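Local coordinates for protein esterase (PDB 3DOH) that acts as a thermostable esterase, probably hydrolysing carboxylic esters, and carries an immunoglobulin-like domain ahead of its alpha/beta-hydrolase domain, at residues 19-24 with 85-90; 29-34 with 118-123; 220-225 with 241-246; 288-293 with 372-377. All coordinates share one frame; numbering follows the deposited sequence.

In the fold
Contacts 1 and 2 belong to the immunoglobulin-like domain, contacts 3 and 4 to the alpha/beta-hydrolase part, and no two of the four touch. Contacts 1 and 4 are buried, whereas contacts 2 and 3 are partly buried. Strand 19-29 links the first two, their centres about 27 Å apart: contact 1 lies on it, and contact 2 begins at its last residue and takes in the corner beyond. Contacts 3 and 4, with nearest atoms about 6 Å apart, both involve helices flanking the larger sheet. Only contact 1 has a hydrogen bond between its segments; contact 2 mixes apolar and acidic groups, contact 3 rests largely on prolines, and contact 4 is apolar.

Contact 1. Residues 19-24 with 85-90; sequences GEKVCA and LSTEDL
Where the pairing of strands 19-29 and 80-85 ends in the immunoglobulin-like domain, Leu85, the last residue of strand 80-85, meets Cys23 of strand 19-29. Leu85 N donates to Cys23 O at 2.8 Å, the single hydrogen bond between the segments. The leucine side chain points toward the same strand: its CD1 lies 4.3 Å from Val22 CG1, while CG approaches Ala24 CA at 4.1 Å. Past Leu85 the chain makes a type I turn from Ser86 to Asp89, in which Ser86 OG donates to the anti lone pair of Glu88 OE1 (3.0 Å). This turn brings Thr87 beside Lys21, the two side chains crossing at about a right angle: Lys21 CE is 3.2 Å from Thr87 O and 3.7 Å from Thr87 OG1. The lysine is extended up to CE and bends at chi4 (-67°), which places NZ for its hydrogen bond to Ser92 OG. An alanine at Lys21 would probably leave Ser92 OG without this partner and uncover one side of Thr87. On its other side, strand 19-29 pairs with strand 8-16, where Cys23 and Ala24 face Ile12 in a classic beta bulge; Leu85 also packs on Arg56 and Ile58 of strand 53-64.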
loop_
_atom_site.group_PDB
_atom_site.type_symbol
_atom_site.label_atom_id
_atom_site.label_comp_id
_atom_site.label_asym_id
_atom_site.label_seq_id
_atom_site.Cartn_x
_atom_site.Cartn_y
_atom_site.Cartn_z
ATOM N N GLY A 19 -27.926 8.568 8.291
ATOM C CA GLY A 19 -28.308 9.335 9.455
ATOM C C GLY A 19 -27.546 10.624 9.652
ATOM O O GLY A 19 -26.698 11.003 8.821
ATOM N N GLU A 20 -27.839 11.295 10.762
ATOM C CA GLU A 20 -27.365 12.650 10.999
ATOM C C GLU A 20 -25.936 12.644 11.527
ATOM O O GLU A 20 -25.608 11.921 12.467
ATOM C CB GLU A 20 -28.285 13.375 11.983
ATOM C CG GLU A 20 -27.782 14.744 12.411
ATOM C CD GLU A 20 -28.344 15.178 13.750
ATOM O OE1 GLU A 20 -28.566 14.305 14.615
ATOM O OE2 GLU A 20 -28.563 16.393 13.937
ATOM N N LYS A 21 -25.093 13.461 10.908
ATOM C CA LYS A 21 -23.690 13.521 11.237
ATOM C C LYS A 21 -23.352 14.976 11.436
ATOM O O LYS A 21 -23.965 15.860 10.822
ATOM C CB LYS A 21 -22.802 13.017 10.107
ATOM C CG LYS A 21 -22.975 11.576 9.543
ATOM C CD LYS A 21 -21.848 11.341 8.503
ATOM C CE LYS A 21 -21.832 9.955 7.949
ATOM N NZ LYS A 21 -21.464 8.967 8.985
ATOM N N VAL A 22 -22.364 15.224 12.283
ATOM C CA VAL A 22 -21.758 16.539 12.375
ATOM C C VAL A 22 -20.768 16.670 11.193
ATOM O O VAL A 22 -19.748 15.961 11.148
ATOM C CB VAL A 22 -20.961 16.727 13.685
ATOM C CG1 VAL A 22 -20.553 18.153 13.821
ATOM C CG2 VAL A 22 -21.763 16.326 14.878
ATOM N N CYS A 23 -21.072 17.597 10.280
ATOM C CA CYS A 23 -20.326 17.769 9.038
ATOM C C CYS A 23 -19.487 19.037 9.059
ATOM O O CYS A 23 -18.525 19.166 8.314
ATOM C CB CYS A 23 -21.271 17.779 7.835
ATOM S SG CYS A 23 -22.376 19.179 7.817
ATOM N N ALA A 24 -19.834 19.989 9.907
ATOM C CA ALA A 24 -18.973 21.155 9.979
ATOM C C ALA A 24 -18.976 21.797 11.354
ATOM O O ALA A 24 -19.847 21.530 12.173
ATOM C CB ALA A 24 -19.326 22.144 8.903
ATOM N N LEU A 85 -15.794 18.827 7.902
ATOM C CA LEU A 85 -15.292 17.564 8.480
ATOM C C LEU A 85 -15.581 16.316 7.625
ATOM O O LEU A 85 -16.636 16.208 7.021
ATOM C CB LEU A 85 -15.855 17.384 9.894
ATOM C CG LEU A 85 -15.795 18.640 10.777
ATOM C CD1 LEU A 85 -16.599 18.355 12.019
ATOM C CD2 LEU A 85 -14.350 19.065 11.135
ATOM N N SER A 86 -14.651 15.368 7.589
ATOM C CA SER A 86 -14.877 14.174 6.801
ATOM C C SER A 86 -16.097 13.481 7.282
ATOM O O SER A 86 -16.194 13.126 8.432
ATOM C CB SER A 86 -13.707 13.168 6.835
ATOM O OG SER A 86 -14.014 12.046 5.979
ATOM N N THR A 87 -17.023 13.256 6.379
ATOM C CA THR A 87 -18.196 12.471 6.721
ATOM C C THR A 87 -17.883 10.986 6.857
ATOM O O THR A 87 -18.755 10.233 7.162
ATOM C CB THR A 87 -19.361 12.731 5.740
ATOM O OG1 THR A 87 -19.842 11.474 5.240
ATOM C CG2 THR A 87 -18.896 13.565 4.537
ATOM N N GLU A 88 -16.640 10.577 6.649
ATOM C CA GLU A 88 -16.264 9.173 6.686
ATOM C C GLU A 88 -15.571 8.863 7.994
ATOM O O GLU A 88 -15.167 7.727 8.239
ATOM C CB GLU A 88 -15.309 8.833 5.534
ATOM C CG GLU A 88 -15.986 8.595 4.191
ATOM C CD GLU A 88 -16.371 9.904 3.474
ATOM O OE1 GLU A 88 -15.868 10.996 3.889
ATOM O OE2 GLU A 88 -17.174 9.844 2.492
ATOM N N ASP A 89 -15.393 9.883 8.825
ATOM C CA ASP A 89 -14.838 9.680 10.155
ATOM C C ASP A 89 -15.667 8.698 10.935
ATOM O O ASP A 89 -16.890 8.723 10.862
ATOM C CB ASP A 89 -14.825 10.982 10.931
ATOM C CG ASP A 89 -13.710 11.871 10.534
ATOM O OD1 ASP A 89 -12.712 11.396 9.954
ATOM O OD2 ASP A 89 -13.838 13.065 10.798
ATOM N N LEU A 90 -15.001 7.869 11.725
ATOM C CA LEU A 90 -15.712 6.936 12.583
ATOM C C LEU A 90 -16.746 7.643 13.486
ATOM O O LEU A 90 -17.945 7.266 13.495
ATOM C CB LEU A 90 -14.743 6.062 13.398
ATOM C CG LEU A 90 -15.377 5.037 14.380
ATOM C CD1 LEU A 90 -15.966 3.776 13.684
ATOM C CD2 LEU A 90 -14.390 4.637 15.538
#

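Contact 2. Residues 29-34 with 118-123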
loop_
_atom_site.group_PDB
_atom_site.type_symbol
_atom_site.label_atom_id
_atom_site.label_comp_id
_atom_site.label_asym_id
_atom_site.label_seq_id
_atom_site.Cartn_x
_atom_site.Cartn_y
_atom_site.Cartn_z
ATOM N N TYR A 29 -15.866 34.626 14.802
ATOM C CA TYR A 29 -14.806 35.459 15.330
ATOM C C TYR A 29 -15.266 36.895 15.627
ATOM O O TYR A 29 -16.228 37.368 15.015
ATOM C CB TYR A 29 -13.648 35.443 14.340
ATOM C CG TYR A 29 -12.780 34.207 14.506
ATOM C CD1 TYR A 29 -11.806 34.148 15.510
ATOM C CD2 TYR A 29 -12.941 33.092 13.676
ATOM C CE1 TYR A 29 -11.004 33.020 15.671
ATOM C CE2 TYR A 29 -12.141 31.961 13.819
ATOM C CZ TYR A 29 -11.176 31.925 14.820
ATOM O OH TYR A 29 -10.380 30.802 14.990
ATOM N N PRO A 30 -14.583 37.596 16.580
ATOM C CA PRO A 30 -14.964 38.996 16.882
ATOM C C PRO A 30 -14.797 39.979 15.684
ATOM O O PRO A 30 -15.606 40.882 15.538
ATOM C CB PRO A 30 -14.072 39.361 18.098
ATOM C CG PRO A 30 -13.575 38.063 18.653
ATOM C CD PRO A 30 -13.459 37.161 17.447
ATOM N N VAL A 31 -13.772 39.795 14.849
ATOM C CA VAL A 31 -13.733 40.453 13.532
ATOM C C VAL A 31 -13.920 39.499 12.375
ATOM O O VAL A 31 -14.132 38.283 12.552
ATOM C CB VAL A 31 -12.428 41.179 13.232
ATOM C CG1 VAL A 31 -12.689 42.701 12.999
ATOM C CG2 VAL A 31 -11.350 40.856 14.290
ATOM N N GLU A 32 -13.855 40.075 11.182
ATOM C CA GLU A 32 -13.884 39.305 9.959
ATOM C C GLU A 32 -12.514 38.640 9.866
ATOM O O GLU A 32 -11.638 38.925 10.673
ATOM C CB GLU A 32 -14.157 40.202 8.727
ATOM C CG GLU A 32 -15.637 40.497 8.386
ATOM C CD GLU A 32 -15.861 40.842 6.879
ATOM O OE1 GLU A 32 -14.895 40.810 6.073
ATOM O OE2 GLU A 32 -17.015 41.135 6.487
ATOM N N ILE A 33 -12.353 37.756 8.884
ATOM C CA ILE A 33 -11.138 36.993 8.650
ATOM C C ILE A 33 -11.108 36.671 7.163
ATOM O O ILE A 33 -12.164 36.470 6.557
ATOM C CB ILE A 33 -11.175 35.678 9.443
ATOM C CG1 ILE A 33 -11.163 35.987 10.932
ATOM C CG2 ILE A 33 -10.014 34.754 9.060
ATOM C CD1 ILE A 33 -11.175 34.792 11.786
ATOM N N ASP A 34 -9.904 36.628 6.590
ATOM C CA ASP A 34 -9.675 36.146 5.216
ATOM C C ASP A 34 -9.358 34.657 5.225
ATOM O O ASP A 34 -8.353 34.215 5.796
ATOM C CB ASP A 34 -8.512 36.888 4.575
ATOM C CG ASP A 34 -7.359 37.042 5.532
ATOM O OD1 ASP A 34 -7.623 37.506 6.676
ATOM O OD2 ASP A 34 -6.211 36.669 5.170
ATOM N N ILE A 118 -3.875 33.528 13.651
ATOM C CA ILE A 118 -4.387 33.677 12.278
ATOM C C ILE A 118 -4.550 35.137 11.880
ATOM O O ILE A 118 -4.732 36.028 12.735
ATOM C CB ILE A 118 -5.724 32.957 12.028
ATOM C CG1 ILE A 118 -6.753 33.393 13.082
ATOM C CG2 ILE A 118 -5.527 31.452 11.957
ATOM C CD1 ILE A 118 -8.223 33.391 12.591
ATOM N N PHE A 119 -4.480 35.374 10.573
ATOM C CA PHE A 119 -4.521 36.731 10.067
ATOM C C PHE A 119 -5.975 37.203 10.021
ATOM O O PHE A 119 -6.852 36.441 9.606
ATOM C CB PHE A 119 -3.823 36.823 8.692
ATOM C CG PHE A 119 -2.299 36.764 8.773
ATOM C CD1 PHE A 119 -1.561 37.852 9.287
ATOM C CD2 PHE A 119 -1.595 35.617 8.344
ATOM C CE1 PHE A 119 -0.154 37.806 9.369
ATOM C CE2 PHE A 119 -0.182 35.548 8.418
ATOM C CZ PHE A 119 0.539 36.648 8.926
ATOM N N ASP A 120 -6.247 38.424 10.487
ATOM C CA ASP A 120 -7.569 39.036 10.236
ATOM C C ASP A 120 -7.533 40.240 9.254
ATOM O O ASP A 120 -6.449 40.709 8.843
ATOM C CB ASP A 120 -8.329 39.336 11.543
ATOM C CG ASP A 120 -8.196 40.774 11.988
ATOM O OD1 ASP A 120 -7.330 41.478 11.436
ATOM O OD2 ASP A 120 -8.962 41.201 12.886
ATOM N N VAL A 121 -8.722 40.734 8.906
ATOM C CA VAL A 121 -8.873 41.769 7.873
ATOM C C VAL A 121 -8.347 43.143 8.297
ATOM O O VAL A 121 -8.052 43.990 7.442
ATOM C CB VAL A 121 -10.349 41.896 7.363
ATOM C CG1 VAL A 121 -10.941 40.506 7.092
ATOM C CG2 VAL A 121 -11.234 42.692 8.344
ATOM N N ASP A 122 -8.045 43.283 9.590
ATOM C CA ASP A 122 -7.957 44.585 10.257
ATOM C C ASP A 122 -6.566 45.200 10.537
ATOM O O ASP A 122 -6.466 46.417 10.686
ATOM C CB ASP A 122 -8.802 44.591 11.534
ATOM C CG ASP A 122 -7.957 44.543 12.792
ATOM O OD1 ASP A 122 -8.338 45.188 13.790
ATOM O OD2 ASP A 122 -6.912 43.859 12.781
ATOM N N GLY A 123 -5.503 44.395 10.610
ATOM C CA GLY A 123 -5.510 43.108 11.323
ATOM C C GLY A 123 -4.664 43.176 12.617
ATOM O O GLY A 123 -5.073 43.780 13.604
#
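Ile33 and Asp120 mark the closest backbone approach, with Ile33 CA 4.4 Å from Asp120 CA and no hydrogen bond across the segments, just after the chain has turned a corner at Pro30 and Val31. The apolar part centres on Ile118, whose chi1 of 53° directs CG1 toward Tyr29, between the backbone N and carbonyl carbon. Its CD1 meets Tyr29 tip to tip, 4.0 Å from CZ, and lies over one ring face, offset toward the rim. Ile33 CD1 is over the same face, and the two isoleucine side chains cross at about a right angle. Val121 CG1 packs 3.6 Å from Glu32 CB. Asp120 CB rests 3.4 Å from Glu32 O, and its OD1 is turned to its own loop, accepting from Asp122 N at 2.7 Å in an Asx turn, although the place of OD1 is less sure. If the Asx turn is as modelled, an alanine at Asp120 would probably leave Asp122 N without this acceptor and the turn freer to shift. Tyr29 OH bonds to Gln114 OE1, and Glu32 OE2 to Asn65 ND2. Residues 118-123 lie in the loop between strands 110-114 and 129-139, while Tyr29 and Ile33 both lean on Val81 of strand 80-85.

Contact 3. Residues 220-225 with 241-246; sequences QCPPNS and EKPLLA
Pro243, in the first turn of helix 242-257 of the alpha/beta-hydrolase domain, packs against Cys221 and Pro222 in the loop that leaves strand 215-219. The apolar contacts gather on its ring. Pro243 CG lies 3.7 Å from Pro222 CD, the two proline rings crossing obliquely, and 4.0 Å from Cys221 SG. The sulphur is carried to the ring by a side chain with SG roughly anti to the backbone N (chi1 152°). Ile158 of strand 157-163 touches both prolines, so that strand borders the contact, and Cys221 also packs on Met272 of helix 272-283. Hydrogen bonds run within each segment rather than between them. Ser225 N donates to Pro222 O at 2.7 Å, closing a type I turn, while Leu245 N donates to Glu241 O at 2.9 Å. Glu241 holds the N-cap position. A proline suits the first helical turn, where its missing N-H costs no helical bond. The remaining contact is a polar atom against carbon: Ser225 OG, anti to its backbone N, meets the start of the helix, 3.2 Å from Glu241 CG and 3.8 Å from Pro243 CD.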
loop_
_atom_site.group_PDB
_atom_site.type_symbol
_atom_site.label_atom_id
_atom_site.label_comp_id
_atom_site.label_asym_id
_atom_site.label_seq_id
_atom_site.Cartn_x
_atom_site.Cartn_y
_atom_site.Cartn_z
ATOM N N GLN A 220 -43.529 10.581 15.397
ATOM C CA GLN A 220 -42.721 9.634 16.203
ATOM C C GLN A 220 -43.532 8.685 17.048
ATOM O O GLN A 220 -44.429 9.092 17.780
ATOM C CB GLN A 220 -41.750 10.354 17.131
ATOM C CG GLN A 220 -40.994 9.393 18.041
ATOM C CD GLN A 220 -39.818 10.068 18.730
ATOM O OE1 GLN A 220 -39.959 11.152 19.296
ATOM N NE2 GLN A 220 -38.642 9.437 18.666
ATOM N N CYS A 221 -43.213 7.399 16.947
ATOM C CA CYS A 221 -43.961 6.366 17.654
ATOM C C CYS A 221 -43.180 5.845 18.856
ATOM O O CYS A 221 -41.950 5.819 18.846
ATOM C CB CYS A 221 -44.305 5.212 16.710
ATOM S SG CYS A 221 -44.481 3.608 17.525
ATOM N N PRO A 222 -43.904 5.431 19.892
ATOM C CA PRO A 222 -43.416 5.550 21.269
ATOM C C PRO A 222 -42.977 4.204 21.833
ATOM O O PRO A 222 -43.597 3.181 21.540
ATOM C CB PRO A 222 -44.643 6.062 22.026
ATOM C CG PRO A 222 -45.800 5.548 21.247
ATOM C CD PRO A 222 -45.368 5.570 19.808
ATOM N N PRO A 223 -41.916 4.209 22.633
ATOM C CA PRO A 223 -40.815 3.256 22.460
ATOM C C PRO A 223 -41.297 1.811 22.551
ATOM O O PRO A 223 -40.616 0.904 22.074
ATOM C CB PRO A 223 -39.893 3.576 23.637
ATOM C CG PRO A 223 -40.147 5.013 23.926
ATOM C CD PRO A 223 -41.605 5.238 23.640
ATOM N N ASN A 224 -42.462 1.608 23.157
ATOM C CA ASN A 224 -42.969 0.264 23.410
ATOM C C ASN A 224 -44.249 -0.025 22.632
ATOM O O ASN A 224 -45.070 -0.841 23.051
ATOM C CB ASN A 224 -43.205 0.054 24.907
ATOM C CG ASN A 224 -42.034 -0.624 25.592
ATOM O OD1 ASN A 224 -41.328 -0.011 26.392
ATOM N ND2 ASN A 224 -41.823 -1.897 25.278
ATOM N N SER A 225 -44.411 0.649 21.498
ATOM C CA SER A 225 -45.352 0.212 20.475
ATOM C C SER A 225 -44.754 0.350 19.079
ATOM O O SER A 225 -43.552 0.169 18.888
ATOM C CB SER A 225 -46.655 1.009 20.570
ATOM O OG SER A 225 -47.671 0.424 19.773
ATOM N N GLU A 241 -52.180 0.089 14.827
ATOM C CA GLU A 241 -52.032 0.311 16.243
ATOM C C GLU A 241 -52.319 1.781 16.557
ATOM O O GLU A 241 -52.438 2.621 15.648
ATOM C CB GLU A 241 -50.636 -0.100 16.693
ATOM C CG GLU A 241 -50.437 -0.204 18.230
ATOM C CD GLU A 241 -51.221 -1.366 18.844
ATOM O OE1 GLU A 241 -50.855 -2.525 18.544
ATOM O OE2 GLU A 241 -52.191 -1.105 19.613
ATOM N N LYS A 242 -52.458 2.089 17.842
ATOM C CA LYS A 242 -52.811 3.446 18.281
ATOM C C LYS A 242 -51.944 4.498 17.631
ATOM O O LYS A 242 -52.482 5.505 17.143
ATOM C CB LYS A 242 -52.736 3.596 19.802
ATOM C CG LYS A 242 -53.975 3.165 20.534
ATOM C CD LYS A 242 -53.588 2.486 21.842
ATOM C CE LYS A 242 -54.796 1.977 22.635
ATOM N NZ LYS A 242 -55.794 1.238 21.791
ATOM N N PRO A 243 -50.608 4.306 17.644
ATOM C CA PRO A 243 -49.795 5.318 17.008
ATOM C C PRO A 243 -50.167 5.601 15.551
ATOM O O PRO A 243 -50.290 6.752 15.192
ATOM C CB PRO A 243 -48.386 4.763 17.154
ATOM C CG PRO A 243 -48.416 3.958 18.383
ATOM C CD PRO A 243 -49.763 3.269 18.269
ATOM N N LEU A 244 -50.397 4.591 14.733
ATOM C CA LEU A 244 -50.818 4.831 13.361
ATOM C C LEU A 244 -52.128 5.561 13.377
ATOM O O LEU A 244 -52.279 6.552 12.679
ATOM C CB LEU A 244 -51.005 3.529 12.591
ATOM C CG LEU A 244 -50.782 3.403 11.065
ATOM C CD1 LEU A 244 -51.666 2.282 10.522
ATOM C CD2 LEU A 244 -51.022 4.652 10.239
ATOM N N LEU A 245 -53.085 5.081 14.170
ATOM C CA LEU A 245 -54.405 5.709 14.204
ATOM C C LEU A 245 -54.299 7.153 14.585
ATOM O O LEU A 245 -54.935 8.013 14.001
ATOM C CB LEU A 245 -55.335 4.999 15.173
ATOM C CG LEU A 245 -55.763 3.651 14.614
ATOM C CD1 LEU A 245 -56.462 2.871 15.719
ATOM C CD2 LEU A 245 -56.634 3.830 13.391
ATOM N N ALA A 246 -53.468 7.430 15.559
ATOM C CA ALA A 246 -53.258 8.783 15.909
ATOM C C ALA A 246 -52.776 9.546 14.638
ATOM O O ALA A 246 -53.451 10.493 14.224
ATOM C CB ALA A 246 -52.300 8.858 17.067
#

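Contact 4. Residues 288-293 with 372-377; sequences FAAAIP and IEWLFE
Leu375 of helix 369-376 presses CD1 onto Ala290 and Ile292, which point toward the helix from strand 290-294 of the central sheet of the alpha/beta-hydrolase domain. Here the packing is closest: Leu375 CD1 is 3.9 Å from Ala290 CB and also 3.9 Å from Ile292 CD1, so one methyl bridges two successive side chains on this face of the strand. In the leucine, CG stands anti to the backbone N (chi1 -178°), and chi2 of 80° then sets CD1 against the strand. Trp374 comes in beside it with the rim of its six-membered ring. Its CZ3 lies 4.0 Å from Ile292 CG1, which sits at the ring edge near the plane, and the two side chains slide past each other in opposite directions. Ring atom CH2 is 4.2 Å from Ala290 CB, while Ala291 O also lies at the edge, 4.1 Å from CH2. The axes of strand 290-293 and helix 372-376 pass 9.3 Å apart and run roughly antiparallel, at 151°.

The looser side lies on the helix face turned off the strand, where Glu373 is partly exposed and Glu377 exposed. Buried neighbours complete the surroundings: Phe376 stacks its ring on His212, Trp374 makes an edge-to-face pair with Trp312, and Ala291, pointing to the other face of the sheet, packs on Thr277 of helix 272-283. With no hydrogen bond between the segments, helix and strand are held by shape and burial of carbon, and the small Ala290 probably lets the indole and the leucine come up to the strand together.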
loop_
_atom_site.group_PDB
_atom_site.type_symbol
_atom_site.label_atom_id
_atom_site.label_comp_id
_atom_site.label_asym_id
_atom_site.label_seq_id
_atom_site.Cartn_x
_atom_site.Cartn_y
_atom_site.Cartn_z
ATOM N N PHE A 288 -54.764 8.205 0.635
ATOM C CA PHE A 288 -53.448 8.447 0.038
ATOM C C PHE A 288 -53.405 8.352 -1.484
ATOM O O PHE A 288 -54.066 7.520 -2.084
ATOM C CB PHE A 288 -52.420 7.520 0.676
ATOM C CG PHE A 288 -52.399 7.579 2.192
ATOM C CD1 PHE A 288 -51.741 8.613 2.853
ATOM C CD2 PHE A 288 -53.007 6.582 2.948
ATOM C CE1 PHE A 288 -51.701 8.662 4.240
ATOM C CE2 PHE A 288 -52.979 6.616 4.337
ATOM C CZ PHE A 288 -52.335 7.660 4.985
ATOM N N ALA A 289 -52.634 9.243 -2.095
ATOM C CA ALA A 289 -52.459 9.291 -3.555
ATOM C C ALA A 289 -51.432 8.241 -4.092
ATOM O O ALA A 289 -51.591 7.724 -5.204
ATOM C CB ALA A 289 -52.044 10.688 -3.976
ATOM N N ALA A 290 -50.411 7.962 -3.285
ATOM C CA ALA A 290 -49.359 7.026 -3.650
ATOM C C ALA A 290 -48.472 6.721 -2.444
ATOM O O ALA A 290 -48.326 7.546 -1.543
ATOM C CB ALA A 290 -48.526 7.583 -4.794
ATOM N N ALA A 291 -47.886 5.529 -2.439
ATOM C CA ALA A 291 -47.155 5.028 -1.298
ATOM C C ALA A 291 -45.796 4.504 -1.748
ATOM O O ALA A 291 -45.687 3.949 -2.845
ATOM C CB ALA A 291 -47.944 3.922 -0.676
ATOM N N ILE A 292 -44.761 4.684 -0.929
ATOM C CA ILE A 292 -43.479 3.976 -1.101
ATOM C C ILE A 292 -43.156 3.240 0.214
ATOM O O ILE A 292 -42.551 3.818 1.136
ATOM C CB ILE A 292 -42.321 4.929 -1.518
ATOM C CG1 ILE A 292 -42.702 5.709 -2.775
ATOM C CG2 ILE A 292 -40.972 4.190 -1.638
ATOM C CD1 ILE A 292 -41.785 6.942 -3.060
ATOM N N PRO A 293 -43.593 1.982 0.331
ATOM C CA PRO A 293 -43.230 1.089 1.422
ATOM C C PRO A 293 -41.904 0.335 1.256
ATOM O O PRO A 293 -41.791 -0.561 0.402
ATOM C CB PRO A 293 -44.372 0.095 1.426
ATOM C CG PRO A 293 -44.834 0.047 0.029
ATOM C CD PRO A 293 -44.583 1.382 -0.568
ATOM N N ILE A 372 -38.491 9.769 -6.305
ATOM C CA ILE A 372 -38.990 11.087 -5.878
ATOM C C ILE A 372 -39.889 11.749 -6.936
ATOM O O ILE A 372 -41.034 12.151 -6.649
ATOM C CB ILE A 372 -37.809 11.980 -5.491
ATOM C CG1 ILE A 372 -37.230 11.477 -4.171
ATOM C CG2 ILE A 372 -38.217 13.436 -5.445
ATOM C CD1 ILE A 372 -35.793 11.800 -4.025
ATOM N N GLU A 373 -39.394 11.799 -8.174
ATOM C CA GLU A 373 -40.136 12.442 -9.255
ATOM C C GLU A 373 -41.443 11.725 -9.464
ATOM O O GLU A 373 -42.507 12.378 -9.589
ATOM C CB GLU A 373 -39.324 12.438 -10.549
ATOM C CG GLU A 373 -38.344 13.617 -10.669
ATOM C CD GLU A 373 -39.028 14.965 -10.412
ATOM O OE1 GLU A 373 -38.690 15.608 -9.386
ATOM O OE2 GLU A 373 -39.922 15.362 -11.213
ATOM N N TRP A 374 -41.370 10.382 -9.489
ATOM C CA TRP A 374 -42.531 9.563 -9.703
ATOM C C TRP A 374 -43.608 9.828 -8.649
ATOM O O TRP A 374 -44.800 9.850 -8.953
ATOM C CB TRP A 374 -42.127 8.103 -9.677
ATOM C CG TRP A 374 -43.313 7.157 -9.658
ATOM C CD1 TRP A 374 -43.985 6.661 -10.751
ATOM C CD2 TRP A 374 -43.978 6.592 -8.492
ATOM N NE1 TRP A 374 -44.992 5.814 -10.335
ATOM C CE2 TRP A 374 -45.008 5.755 -8.964
ATOM C CE3 TRP A 374 -43.768 6.676 -7.109
ATOM C CZ2 TRP A 374 -45.857 5.040 -8.092
ATOM C CZ3 TRP A 374 -44.621 5.956 -6.246
ATOM C CH2 TRP A 374 -45.645 5.163 -6.744
ATOM N N LEU A 375 -43.205 10.030 -7.397
ATOM C CA LEU A 375 -44.222 10.148 -6.361
ATOM C C LEU A 375 -45.006 11.398 -6.679
ATOM O O LEU A 375 -46.240 11.381 -6.634
ATOM C CB LEU A 375 -43.620 10.183 -4.967
ATOM C CG LEU A 375 -44.528 10.266 -3.731
ATOM C CD1 LEU A 375 -45.094 8.905 -3.370
ATOM C CD2 LEU A 375 -43.693 10.767 -2.604
ATOM N N PHE A 376 -44.285 12.447 -7.079
ATOM C CA PHE A 376 -44.927 13.727 -7.369
ATOM C C PHE A 376 -45.821 13.778 -8.609
ATOM O O PHE A 376 -46.661 14.674 -8.719
ATOM C CB PHE A 376 -43.958 14.931 -7.293
ATOM C CG PHE A 376 -43.565 15.253 -5.901
ATOM C CD1 PHE A 376 -44.516 15.671 -4.982
ATOM C CD2 PHE A 376 -42.267 15.079 -5.470
ATOM C CE1 PHE A 376 -44.175 15.944 -3.662
ATOM C CE2 PHE A 376 -41.931 15.351 -4.130
ATOM C CZ PHE A 376 -42.896 15.772 -3.228
ATOM N N GLU A 377 -45.673 12.848 -9.539
ATOM C CA GLU A 377 -46.642 12.849 -10.642
ATOM C C GLU A 377 -47.922 12.085 -10.279
ATOM O O GLU A 377 -48.807 11.909 -11.121
ATOM C CB GLU A 377 -46.023 12.439 -11.968
ATOM C CG GLU A 377 -44.890 11.443 -11.806
ATOM C CD GLU A 377 -43.924 11.403 -13.001
ATOM O OE1 GLU A 377 -43.819 10.343 -13.678
ATOM O OE2 GLU A 377 -43.268 12.437 -13.257
#